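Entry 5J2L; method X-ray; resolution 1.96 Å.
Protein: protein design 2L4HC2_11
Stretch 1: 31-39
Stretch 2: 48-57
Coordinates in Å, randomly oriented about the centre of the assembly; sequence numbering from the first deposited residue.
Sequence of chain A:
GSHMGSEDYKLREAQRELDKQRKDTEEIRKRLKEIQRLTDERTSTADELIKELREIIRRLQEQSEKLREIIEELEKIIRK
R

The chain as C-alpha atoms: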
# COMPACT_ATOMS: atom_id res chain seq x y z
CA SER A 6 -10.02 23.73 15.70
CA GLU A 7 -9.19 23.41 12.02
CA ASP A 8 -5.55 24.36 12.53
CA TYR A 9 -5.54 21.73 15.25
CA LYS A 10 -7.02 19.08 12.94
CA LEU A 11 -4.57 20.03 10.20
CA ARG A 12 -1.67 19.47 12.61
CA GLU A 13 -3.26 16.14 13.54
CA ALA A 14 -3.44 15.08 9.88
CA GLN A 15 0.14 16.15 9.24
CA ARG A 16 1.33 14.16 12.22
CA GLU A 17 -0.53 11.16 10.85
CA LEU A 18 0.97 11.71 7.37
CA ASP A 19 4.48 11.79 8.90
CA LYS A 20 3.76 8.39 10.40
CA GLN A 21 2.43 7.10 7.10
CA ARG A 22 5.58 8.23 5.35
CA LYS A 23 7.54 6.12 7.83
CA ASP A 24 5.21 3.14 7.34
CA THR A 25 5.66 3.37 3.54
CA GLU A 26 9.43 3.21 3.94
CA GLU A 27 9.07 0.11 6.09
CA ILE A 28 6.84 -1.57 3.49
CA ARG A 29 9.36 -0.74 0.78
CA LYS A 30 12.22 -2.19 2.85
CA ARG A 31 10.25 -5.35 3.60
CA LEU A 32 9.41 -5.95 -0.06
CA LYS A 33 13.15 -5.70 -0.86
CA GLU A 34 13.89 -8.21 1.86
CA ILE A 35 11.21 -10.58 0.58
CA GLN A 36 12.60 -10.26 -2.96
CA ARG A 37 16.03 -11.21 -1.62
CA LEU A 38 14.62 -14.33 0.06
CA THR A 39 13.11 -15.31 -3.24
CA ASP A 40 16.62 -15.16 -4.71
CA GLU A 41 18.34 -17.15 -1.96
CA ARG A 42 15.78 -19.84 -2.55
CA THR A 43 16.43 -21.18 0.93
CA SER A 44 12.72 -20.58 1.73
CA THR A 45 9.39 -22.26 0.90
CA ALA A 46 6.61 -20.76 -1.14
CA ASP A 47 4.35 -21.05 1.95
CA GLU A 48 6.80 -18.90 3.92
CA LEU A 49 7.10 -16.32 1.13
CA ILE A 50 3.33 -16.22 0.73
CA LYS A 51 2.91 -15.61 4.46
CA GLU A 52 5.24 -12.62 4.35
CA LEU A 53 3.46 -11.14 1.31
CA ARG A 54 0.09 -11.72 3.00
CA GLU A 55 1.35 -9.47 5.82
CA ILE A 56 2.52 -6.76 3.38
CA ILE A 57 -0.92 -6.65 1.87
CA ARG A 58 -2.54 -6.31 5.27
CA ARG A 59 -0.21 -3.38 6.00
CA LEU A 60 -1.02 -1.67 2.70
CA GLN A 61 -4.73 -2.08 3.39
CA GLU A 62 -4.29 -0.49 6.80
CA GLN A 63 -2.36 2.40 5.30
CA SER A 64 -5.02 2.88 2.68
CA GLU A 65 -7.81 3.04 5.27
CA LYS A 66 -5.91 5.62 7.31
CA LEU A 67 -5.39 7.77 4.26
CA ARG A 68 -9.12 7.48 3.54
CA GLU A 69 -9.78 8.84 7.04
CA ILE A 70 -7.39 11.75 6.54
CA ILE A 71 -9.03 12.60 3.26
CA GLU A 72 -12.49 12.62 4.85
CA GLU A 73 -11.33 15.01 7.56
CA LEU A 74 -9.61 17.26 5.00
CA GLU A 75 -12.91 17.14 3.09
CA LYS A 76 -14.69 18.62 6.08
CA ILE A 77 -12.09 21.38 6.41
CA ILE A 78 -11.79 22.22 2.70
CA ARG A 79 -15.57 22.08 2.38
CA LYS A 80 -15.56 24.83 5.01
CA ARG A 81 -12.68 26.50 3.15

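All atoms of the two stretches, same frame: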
# COMPACT_ATOMS: atom_id res chain seq x y z
N ARG A 31 10.69 -3.97 3.48
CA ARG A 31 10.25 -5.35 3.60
C ARG A 31 10.10 -6.03 2.25
O ARG A 31 10.51 -7.18 2.10
CB ARG A 31 8.96 -5.47 4.38
CG ARG A 31 9.11 -5.29 5.87
CD ARG A 31 9.87 -6.44 6.42
NE ARG A 31 9.12 -7.66 6.25
CZ ARG A 31 9.61 -8.87 5.90
NH1 ARG A 31 10.90 -9.06 5.67
NH2 ARG A 31 8.78 -9.88 5.78
N LEU A 32 9.54 -5.35 1.26
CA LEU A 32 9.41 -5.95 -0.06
C LEU A 32 10.78 -6.27 -0.66
O LEU A 32 10.94 -7.30 -1.32
CB LEU A 32 8.55 -5.05 -0.97
CG LEU A 32 7.03 -5.06 -0.64
CD1 LEU A 32 6.33 -3.94 -1.41
CD2 LEU A 32 6.45 -6.41 -1.05
N LYS A 33 11.78 -5.41 -0.41
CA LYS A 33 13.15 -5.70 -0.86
C LYS A 33 13.68 -6.95 -0.20
O LYS A 33 14.29 -7.80 -0.85
CB LYS A 33 14.10 -4.53 -0.56
CG LYS A 33 13.92 -3.31 -1.44
CD LYS A 33 14.88 -2.19 -1.04
CE LYS A 33 16.33 -2.55 -1.39
NZ LYS A 33 17.29 -1.46 -1.03
N GLU A 34 13.43 -7.06 1.10
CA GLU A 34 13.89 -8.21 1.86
C GLU A 34 13.25 -9.49 1.33
O GLU A 34 13.91 -10.52 1.16
CB GLU A 34 13.58 -8.02 3.36
CG GLU A 34 14.40 -6.93 4.05
CD GLU A 34 13.96 -6.62 5.47
OE1 GLU A 34 13.14 -7.33 6.01
OE2 GLU A 34 14.42 -5.65 6.01
N ILE A 35 11.96 -9.41 1.04
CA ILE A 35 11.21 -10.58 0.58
C ILE A 35 11.76 -11.00 -0.79
O ILE A 35 11.97 -12.19 -1.04
CB ILE A 35 9.70 -10.27 0.55
CG1 ILE A 35 9.21 -10.05 1.99
CG2 ILE A 35 8.93 -11.44 -0.06
CD1 ILE A 35 7.81 -9.45 2.08
N GLN A 36 12.00 -10.02 -1.65
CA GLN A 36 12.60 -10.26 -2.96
C GLN A 36 13.94 -11.00 -2.82
O GLN A 36 14.21 -11.94 -3.56
CB GLN A 36 12.77 -8.95 -3.70
CG GLN A 36 13.42 -9.05 -5.07
CD GLN A 36 12.62 -9.85 -6.06
OE1 GLN A 36 11.43 -9.60 -6.29
NE2 GLN A 36 13.29 -10.81 -6.67
N ARG A 37 14.74 -10.58 -1.84
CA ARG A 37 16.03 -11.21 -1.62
C ARG A 37 15.87 -12.66 -1.17
O ARG A 37 16.65 -13.52 -1.60
CB ARG A 37 16.88 -10.42 -0.60
CG ARG A 37 17.37 -9.06 -1.12
CD ARG A 37 18.52 -8.55 -0.32
NE ARG A 37 18.25 -8.00 0.99
CZ ARG A 37 18.20 -6.68 1.32
NH1 ARG A 37 18.41 -5.73 0.43
NH2 ARG A 37 18.01 -6.35 2.58
N LEU A 38 14.87 -12.94 -0.34
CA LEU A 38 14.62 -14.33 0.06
C LEU A 38 14.26 -15.18 -1.13
O LEU A 38 14.68 -16.34 -1.22
CB LEU A 38 13.49 -14.43 1.08
CG LEU A 38 13.83 -13.93 2.46
CD1 LEU A 38 12.56 -13.94 3.30
CD2 LEU A 38 14.90 -14.83 3.06
N THR A 39 13.50 -14.60 -2.04
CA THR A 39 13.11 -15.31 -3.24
C THR A 39 14.36 -15.77 -3.97
O THR A 39 14.40 -16.87 -4.52
CB THR A 39 12.24 -14.45 -4.16
OG1 THR A 39 11.03 -14.07 -3.49
CG2 THR A 39 11.88 -15.24 -5.38
N GLU A 48 6.17 -19.94 3.11
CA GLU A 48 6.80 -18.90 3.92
C GLU A 48 6.79 -17.55 3.21
O GLU A 48 6.55 -16.52 3.84
CB GLU A 48 8.21 -19.32 4.28
CG GLU A 48 8.28 -20.45 5.30
CD GLU A 48 9.67 -20.98 5.51
OE1 GLU A 48 10.20 -21.57 4.59
OE2 GLU A 48 10.20 -20.79 6.58
N LEU A 49 7.07 -17.55 1.91
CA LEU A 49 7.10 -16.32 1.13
C LEU A 49 5.70 -15.74 1.03
O LEU A 49 5.50 -14.52 1.15
CB LEU A 49 7.64 -16.62 -0.26
CG LEU A 49 9.11 -17.04 -0.33
CD1 LEU A 49 9.43 -17.49 -1.75
CD2 LEU A 49 9.99 -15.88 0.08
N ILE A 50 4.72 -16.62 0.83
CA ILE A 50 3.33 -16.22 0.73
C ILE A 50 2.86 -15.58 2.04
O ILE A 50 2.14 -14.57 2.03
CB ILE A 50 2.43 -17.40 0.34
CG1 ILE A 50 2.75 -17.84 -1.09
CG2 ILE A 50 0.96 -17.01 0.45
CD1 ILE A 50 2.10 -19.16 -1.49
N LYS A 51 3.26 -16.17 3.16
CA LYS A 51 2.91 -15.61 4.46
C LYS A 51 3.44 -14.18 4.61
O LYS A 51 2.73 -13.30 5.10
CB LYS A 51 3.42 -16.47 5.60
CG LYS A 51 3.04 -15.90 6.96
CD LYS A 51 3.47 -16.79 8.11
CE LYS A 51 3.13 -16.13 9.44
NZ LYS A 51 3.49 -16.98 10.60
N GLU A 52 4.68 -13.96 4.20
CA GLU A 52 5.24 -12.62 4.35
C GLU A 52 4.53 -11.61 3.44
O GLU A 52 4.30 -10.47 3.84
CB GLU A 52 6.77 -12.64 4.13
CG GLU A 52 7.50 -13.39 5.26
CD GLU A 52 9.01 -13.33 5.25
OE1 GLU A 52 9.56 -12.30 4.94
OE2 GLU A 52 9.62 -14.33 5.57
N LEU A 53 4.15 -12.03 2.23
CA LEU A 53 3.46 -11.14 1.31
C LEU A 53 2.03 -10.83 1.79
O LEU A 53 1.56 -9.71 1.63
CB LEU A 53 3.49 -11.74 -0.09
CG LEU A 53 4.89 -11.75 -0.72
CD1 LEU A 53 4.86 -12.55 -2.01
CD2 LEU A 53 5.32 -10.30 -0.97
N ARG A 54 1.40 -11.83 2.39
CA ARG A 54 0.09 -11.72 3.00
C ARG A 54 0.11 -10.56 3.99
O ARG A 54 -0.78 -9.71 3.99
CB ARG A 54 -0.29 -13.09 3.64
CG ARG A 54 -1.67 -13.22 4.25
CD ARG A 54 -1.98 -14.61 4.78
NE ARG A 54 -2.14 -15.62 3.73
CZ ARG A 54 -1.35 -16.70 3.50
NH1 ARG A 54 -0.34 -17.01 4.28
NH2 ARG A 54 -1.64 -17.48 2.46
N GLU A 55 1.16 -10.52 4.82
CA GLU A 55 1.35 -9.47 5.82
C GLU A 55 1.58 -8.09 5.17
O GLU A 55 1.03 -7.10 5.65
CB GLU A 55 2.48 -9.86 6.77
CG GLU A 55 2.83 -8.82 7.85
CD GLU A 55 1.71 -8.46 8.79
OE1 GLU A 55 0.69 -9.12 8.79
OE2 GLU A 55 1.87 -7.51 9.52
N ILE A 56 2.34 -8.03 4.08
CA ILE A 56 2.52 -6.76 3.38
C ILE A 56 1.18 -6.23 2.91
O ILE A 56 0.90 -5.05 3.03
CB ILE A 56 3.46 -6.84 2.15
CG1 ILE A 56 4.90 -7.17 2.55
CG2 ILE A 56 3.41 -5.50 1.41
CD1 ILE A 56 5.54 -6.11 3.41
N ILE A 57 0.35 -7.11 2.37
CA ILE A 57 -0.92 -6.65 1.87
C ILE A 57 -1.75 -6.07 2.99
O ILE A 57 -2.35 -5.00 2.84
CB ILE A 57 -1.66 -7.77 1.12
CG1 ILE A 57 -0.92 -8.09 -0.18
CG2 ILE A 57 -3.10 -7.39 0.86
CD1 ILE A 57 -1.38 -9.35 -0.87
O HOH W 1 6.07 -9.61 5.86

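Both stretches are helical, and each is part of a longer helix. They run nearly antiparallel, at 169°, and their axes come within 10.7 Å. The register sets Leu32 CA 7.7 Å from Ile56 CA, and Ile35 CA 7.1 Å from Leu49 CA. No backbone hydrogen bond crosses between them; within each helix the backbone bonds follow the i to i+4 pattern. Side chains make most of the contact.

Ile35 lies at the centre and points toward the second helix. Its CD1 packs 3.7 Å from Ile56 CG1, and its CG2 lies 3.9 Å from Leu53 CD2. Leu32 starts out sideways, but its end turns inward, bringing CD2 to 4.0 Å from Ile56 CG1. Farther along, Leu38 CB meets Leu49 CD2 at 3.9 Å. These contacts are apolar and bury hydrocarbon from water. Thr39 OG1 donates a hydrogen bond to Ile35 O within its own helix, at 3.2 Å.

A salt bridge joins Arg31 and Glu52. Arg31 NH2 donates to Glu52 OE1 at 2.7 Å, and the 173° angle is almost straight. The carboxylate oxygen sits at the guanidinium edge, near its plane, where the N-H groups point. Arg31 NH1 also bridges to Glu34 OE1 at 2.9 Å, so one guanidinium serves both helices. A water accepts from Arg31 NH2 and donates to Glu52 O, adding a second link.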